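Pyruvate formate-lyase 2 (PDB 2F3O) is of unconfirmed function but belongs to the glycyl radical enzymes related to pyruvate formate-lyase and glycerol dehydratase, and probably acts as a lyase. Local coordinates at residues Arg18-Arg23 with Met68-Pro73; Asn99-Asp104 with Glu313-Phe318. All blocks are in the same frame, centred on the assembly; numbering follows the deposited sequence.

Overall arrangement
Interactions 1 and 2 follow one another along the chain, 18-23 with 68-73 closing before 99-104 meets 313-318, and all four segments belong to the pyruvate formate lyase-like part of the chain. Their centres lie about 9 Å apart, on the same side of the chain's centre. Strand 18-19 of interaction 1, paired in parallel with strand 74-75, touches interaction 2: L19 N lies 2.9 Å from M102 O, a probable hydrogen bond, and L101 packs on L19 and A75. A second seam runs from M68 N to E313 OE1, 2.8 Å apart. Strand 18-19 is thus tied to 99-104 and the 68-73 loop to 313-318, joining sequence-distant parts of one subunit.

Interaction 1 of 2, residues Arg18-Arg23 with Met68-Pro73; sequences RLSVER and MLPNPP
R18 meets the loop 68-73 at the edge of a small two-stranded parallel sheet, where strand 18-19 runs beside strand 74-75 and the loop leads into the latter. At the backbone, R18 N donates to P73 O (3.0 Å). The R18 side chain then reaches over to the carbonyls of P70 and N71: CG stands between the backbone N and the carbonyl carbon (chi1 72°), and the chain runs extended from there to NE. Its guanidinium meets these two successive carbonyls edge-on. NE donates to N71 O at 2.9 Å, and NH2 donates to P70 O at 2.7 Å with a nearly straight N-H...O angle of 162°, standing well above the plane of that carbonyl; a weak third bond joins NE to P70 O. Both oxygens lie close to the guanidinium plane, so these bonds fix its rotation, while S20 CA sits over one face, toward the rim.

The same NH2 forms a salt bridge with E22, meeting OE2 on the syn side of the carboxylate at 2.9 Å. The carboxylate probably balances the arginine charge and helps hold the guanidinium where its N-H groups meet the two carbonyls. E22 bends at chi2 (86°), and its side chain and the P70 ring lie side by side, pointing opposite ways, with OE1 3.4 Å from CD of P70. S20 OG, which touches L69 CB, donates to E22 OE1 and so helps position the carboxylate. Beyond the polar network, L69 CD1 packs 3.8 Å from S20 CB.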
loop_
_atom_site.group_PDB
_atom_site.type_symbol
_atom_site.label_atom_id
_atom_site.label_comp_id
_atom_site.label_asym_id
_atom_site.label_seq_id
_atom_site.Cartn_x
_atom_site.Cartn_y
_atom_site.Cartn_z
ATOM N N ARG A 18 21.657 -9.033 45.637
ATOM C CA ARG A 18 20.343 -9.344 46.188
ATOM C C ARG A 18 19.260 -9.583 45.111
ATOM O O ARG A 18 19.404 -9.196 43.953
ATOM C CB ARG A 18 19.915 -8.233 47.147
ATOM C CG ARG A 18 19.539 -6.939 46.466
ATOM C CD ARG A 18 19.263 -5.865 47.483
ATOM N NE ARG A 18 18.507 -4.733 46.953
ATOM C CZ ARG A 18 17.189 -4.618 47.059
ATOM N NH1 ARG A 18 16.484 -5.566 47.644
ATOM N NH2 ARG A 18 16.569 -3.561 46.582
ATOM N N LEU A 19 18.178 -10.248 45.492
ATOM C CA LEU A 19 17.002 -10.263 44.652
ATOM C C LEU A 19 16.178 -8.999 44.939
ATOM O O LEU A 19 15.574 -8.870 46.001
ATOM C CB LEU A 19 16.183 -11.506 44.921
ATOM C CG LEU A 19 15.037 -11.588 43.934
ATOM C CD1 LEU A 19 15.595 -11.859 42.542
ATOM C CD2 LEU A 19 14.058 -12.655 44.347
ATOM N N SER A 20 16.186 -8.063 43.993
ATOM C CA SER A 20 15.484 -6.781 44.141
ATOM C C SER A 20 14.003 -6.875 43.769
ATOM O O SER A 20 13.611 -7.670 42.928
ATOM C CB SER A 20 16.167 -5.695 43.321
ATOM O OG SER A 20 15.351 -4.554 43.241
ATOM N N VAL A 21 13.171 -6.060 44.388
ATOM C CA VAL A 21 11.760 -6.343 44.347
ATOM C C VAL A 21 10.918 -5.090 44.091
ATOM O O VAL A 21 9.786 -5.170 43.624
ATOM C CB VAL A 21 11.388 -7.098 45.639
ATOM C CG1 VAL A 21 10.161 -6.552 46.315
ATOM C CG2 VAL A 21 11.266 -8.567 45.358
ATOM N N GLU A 22 11.516 -3.929 44.336
ATOM C CA GLU A 22 10.813 -2.637 44.289
ATOM C C GLU A 22 10.239 -2.275 42.911
ATOM O O GLU A 22 9.134 -1.732 42.824
ATOM C CB GLU A 22 11.709 -1.504 44.813
ATOM C CG GLU A 22 12.201 -1.672 46.258
ATOM C CD GLU A 22 13.484 -2.507 46.369
ATOM O OE1 GLU A 22 14.015 -2.929 45.315
ATOM O OE2 GLU A 22 13.965 -2.744 47.503
ATOM N N ARG A 23 10.981 -2.575 41.847
ATOM C CA ARG A 23 10.447 -2.413 40.500
ATOM C C ARG A 23 9.287 -3.385 40.303
ATOM O O ARG A 23 8.216 -2.995 39.860
ATOM C CB ARG A 23 11.530 -2.626 39.433
ATOM C CG ARG A 23 11.059 -2.361 37.997
ATOM C CD ARG A 23 10.531 -3.617 37.345
ATOM N NE ARG A 23 9.830 -3.358 36.107
ATOM C CZ ARG A 23 9.053 -4.239 35.488
ATOM N NH1 ARG A 23 8.863 -5.459 35.978
ATOM N NH2 ARG A 23 8.481 -3.909 34.350
ATOM N N MET A 68 20.336 1.331 39.317
ATOM C CA MET A 68 19.478 0.500 38.498
ATOM C C MET A 68 18.404 -0.153 39.342
ATOM O O MET A 68 17.277 -0.323 38.899
ATOM C CB MET A 68 20.308 -0.562 37.795
ATOM C CG MET A 68 21.338 0.030 36.874
ATOM S SD MET A 68 21.590 -1.053 35.472
ATOM C CE MET A 68 23.129 -1.763 35.931
ATOM N N LEU A 69 18.758 -0.535 40.558
ATOM C CA LEU A 69 17.785 -0.995 41.531
ATOM C C LEU A 69 18.226 -0.341 42.842
ATOM O O LEU A 69 19.402 0.050 42.948
ATOM C CB LEU A 69 17.831 -2.511 41.623
ATOM C CG LEU A 69 19.239 -3.080 41.713
ATOM C CD1 LEU A 69 19.432 -3.801 43.023
ATOM C CD2 LEU A 69 19.542 -3.975 40.549
ATOM N N PRO A 70 17.300 -0.174 43.828
ATOM C CA PRO A 70 17.718 0.362 45.127
ATOM C C PRO A 70 18.621 -0.645 45.783
ATOM O O PRO A 70 18.406 -1.834 45.622
ATOM C CB PRO A 70 16.419 0.442 45.925
ATOM C CG PRO A 70 15.328 0.327 44.954
ATOM C CD PRO A 70 15.851 -0.451 43.798
ATOM N N ASN A 71 19.616 -0.152 46.508
ATOM C CA ASN A 71 20.681 -0.971 47.101
ATOM C C ASN A 71 21.273 -2.076 46.198
ATOM O O ASN A 71 20.875 -3.250 46.282
ATOM C CB ASN A 71 20.255 -1.525 48.464
ATOM C CG ASN A 71 21.416 -2.169 49.212
ATOM O OD1 ASN A 71 21.310 -3.310 49.680
ATOM N ND2 ASN A 71 22.544 -1.451 49.300
ATOM N N PRO A 72 22.236 -1.690 45.343
ATOM C CA PRO A 72 22.871 -2.407 44.235
ATOM C C PRO A 72 23.671 -3.671 44.625
ATOM O O PRO A 72 23.685 -4.040 45.788
ATOM C CB PRO A 72 23.712 -1.320 43.566
ATOM C CG PRO A 72 23.133 -0.040 44.050
ATOM C CD PRO A 72 22.785 -0.337 45.456
ATOM N N PRO A 73 24.476 -4.237 43.709
ATOM C CA PRO A 73 24.289 -5.511 43.059
ATOM C C PRO A 73 22.951 -6.177 43.304
ATOM O O PRO A 73 22.607 -6.508 44.438
ATOM C CB PRO A 73 25.474 -6.328 43.585
ATOM C CG PRO A 73 26.587 -5.271 43.728
ATOM C CD PRO A 73 25.898 -3.879 43.587
#

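Interaction 2 of 2, residues Asn99-Asp104 with Glu313-Phe318; sequences NRLMVD and EIVPAF
Two irregular loops meet here in the buried interior of the pyruvate formate lyase-like fold: N99 and L101, from the loop leading to helix 105-119, face V315 and P316 in the loop between helices 297-310 and 322-325. A bound glycerol lies nearby without touching, about 7 Å from the side chain of P316. N99 carries the polar half. Its CG is anti to the backbone N (chi1 -161°), and the N99 side chain runs at a slant to the P316 ring. ND2 donates to P316 O at 3.1 Å with an N-H...O angle of 151°; the acceptor lies in the amide plane, and the donor is tilted modestly from the carbonyl plane. The ring of P316 stays near the same nitrogen, its CG and CD each 4.1 Å from ND2.

The other end of the amide meets V315 tip to tip. N99 OD1 faces both methyls of V315, 3.5 Å from CG1 and 3.6 Å from CG2, and accepts a hydrogen bond from Q329 NE2. With OD1 and ND2 both engaged, the amide is held against rotation about its last torsion.

L101 supplies the apolar half. Its CG is anti to the carbonyl carbon (chi1 -60°), and the side chain passes alongside V315, the two pointing against each other, while also packing on L19, A75 and I86. P316 O accepts a second, weak bond from F318 N across A317, the centre of an inverse gamma turn. Next to the turn, P316 CB sits 3.5 Å above the F318 ring plane, over its centre. On the valine side, L101 CD2 touches V315 CG1 at 3.7 Å.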
loop_
_atom_site.group_PDB
_atom_site.type_symbol
_atom_site.label_atom_id
_atom_site.label_comp_id
_atom_site.label_asym_id
_atom_site.label_seq_id
_atom_site.Cartn_x
_atom_site.Cartn_y
_atom_site.Cartn_z
ATOM N N ASN A 99 25.762 -17.274 40.994
ATOM C CA ASN A 99 24.793 -16.166 40.948
ATOM C C ASN A 99 23.814 -16.172 42.122
ATOM O O ASN A 99 22.592 -16.181 41.949
ATOM C CB ASN A 99 24.064 -16.140 39.601
ATOM C CG ASN A 99 23.411 -14.806 39.304
ATOM O OD1 ASN A 99 23.991 -13.744 39.526
ATOM N ND2 ASN A 99 22.195 -14.859 38.786
ATOM N N ARG A 100 24.386 -16.202 43.318
ATOM C CA ARG A 100 23.620 -16.183 44.553
ATOM C C ARG A 100 22.982 -14.816 44.779
ATOM O O ARG A 100 23.577 -13.779 44.503
ATOM C CB ARG A 100 24.499 -16.590 45.747
ATOM C CG ARG A 100 25.797 -15.781 45.918
ATOM C CD ARG A 100 26.660 -16.345 47.043
ATOM N NE ARG A 100 26.381 -17.766 47.263
ATOM C CZ ARG A 100 26.800 -18.458 48.321
ATOM N NH1 ARG A 100 27.532 -17.867 49.267
ATOM N NH2 ARG A 100 26.482 -19.744 48.439
ATOM N N LEU A 101 21.746 -14.831 45.255
ATOM C CA LEU A 101 20.996 -13.609 45.488
ATOM C C LEU A 101 20.382 -13.700 46.868
ATOM O O LEU A 101 19.642 -14.639 47.147
ATOM C CB LEU A 101 19.882 -13.466 44.442
ATOM C CG LEU A 101 20.243 -13.404 42.950
ATOM C CD1 LEU A 101 19.046 -13.695 42.043
ATOM C CD2 LEU A 101 20.859 -12.058 42.630
ATOM N N MET A 102 20.692 -12.750 47.741
ATOM C CA MET A 102 20.077 -12.754 49.058
ATOM C C MET A 102 18.628 -12.360 48.863
ATOM O O MET A 102 18.330 -11.454 48.093
ATOM C CB MET A 102 20.744 -11.754 50.002
ATOM C CG MET A 102 22.246 -11.672 49.901
ATOM S SD MET A 102 22.909 -10.254 50.812
ATOM C CE MET A 102 21.693 -8.947 50.523
ATOM N N VAL A 103 17.722 -13.049 49.536
ATOM C CA VAL A 103 16.325 -12.665 49.468
ATOM C C VAL A 103 15.824 -12.263 50.849
ATOM O O VAL A 103 15.929 -13.029 51.799
ATOM C CB VAL A 103 15.453 -13.770 48.798
ATOM C CG1 VAL A 103 15.875 -15.174 49.235
ATOM C CG2 VAL A 103 13.990 -13.532 49.048
ATOM N N ASP A 104 15.342 -11.027 50.966
ATOM C CA ASP A 104 14.729 -10.553 52.205
ATOM C C ASP A 104 13.417 -11.308 52.416
ATOM O O ASP A 104 12.502 -11.198 51.608
ATOM C CB ASP A 104 14.464 -9.049 52.131
ATOM C CG ASP A 104 13.703 -8.540 53.325
ATOM O OD1 ASP A 104 12.488 -8.298 53.210
ATOM O OD2 ASP A 104 14.320 -8.400 54.390
ATOM N N GLU A 313 25.676 -2.929 38.319
ATOM C CA GLU A 313 24.642 -3.019 39.336
ATOM C C GLU A 313 23.619 -4.124 39.060
ATOM O O GLU A 313 22.967 -4.608 39.987
ATOM C CB GLU A 313 23.970 -1.660 39.564
ATOM C CG GLU A 313 24.903 -0.614 40.147
ATOM C CD GLU A 313 24.289 0.787 40.217
ATOM O OE1 GLU A 313 23.097 0.943 39.886
ATOM O OE2 GLU A 313 25.004 1.737 40.612
ATOM N N ILE A 314 23.474 -4.541 37.804
ATOM C CA ILE A 314 22.577 -5.661 37.523
ATOM C C ILE A 314 23.264 -6.979 37.233
ATOM O O ILE A 314 24.369 -7.062 36.718
ATOM C CB ILE A 314 21.469 -5.401 36.446
ATOM C CG1 ILE A 314 22.059 -5.162 35.062
ATOM C CG2 ILE A 314 20.569 -4.274 36.846
ATOM C CD1 ILE A 314 21.035 -5.292 33.955
ATOM N N VAL A 315 22.525 -8.006 37.575
ATOM C CA VAL A 315 22.966 -9.356 37.549
ATOM C C VAL A 315 21.602 -9.998 37.275
ATOM O O VAL A 315 20.578 -9.495 37.748
ATOM C CB VAL A 315 23.621 -9.694 38.938
ATOM C CG1 VAL A 315 22.727 -10.546 39.827
ATOM C CG2 VAL A 315 24.964 -10.350 38.747
ATOM N N PRO A 316 21.554 -11.046 36.447
ATOM C CA PRO A 316 20.267 -11.496 35.896
ATOM C C PRO A 316 19.413 -12.314 36.866
ATOM O O PRO A 316 19.945 -12.952 37.743
ATOM C CB PRO A 316 20.698 -12.350 34.716
ATOM C CG PRO A 316 22.028 -12.898 35.140
ATOM C CD PRO A 316 22.681 -11.865 35.985
ATOM N N ALA A 317 18.094 -12.292 36.713
ATOM C CA ALA A 317 17.188 -13.062 37.600
ATOM C C ALA A 317 16.933 -14.471 37.079
ATOM O O ALA A 317 15.780 -14.877 36.898
ATOM C CB ALA A 317 15.841 -12.335 37.797
ATOM N N PHE A 318 18.012 -15.207 36.840
ATOM C CA PHE A 318 17.918 -16.512 36.235
ATOM C C PHE A 318 17.669 -17.563 37.293
ATOM O O PHE A 318 18.329 -17.571 38.314
ATOM C CB PHE A 318 19.225 -16.845 35.531
ATOM C CG PHE A 318 19.469 -16.059 34.265
ATOM C CD1 PHE A 318 18.420 -15.528 33.539
ATOM C CD2 PHE A 318 20.755 -15.908 33.775
ATOM C CE1 PHE A 318 18.657 -14.831 32.378
ATOM C CE2 PHE A 318 20.986 -15.216 32.617
ATOM C CZ PHE A 318 19.943 -14.676 31.920
#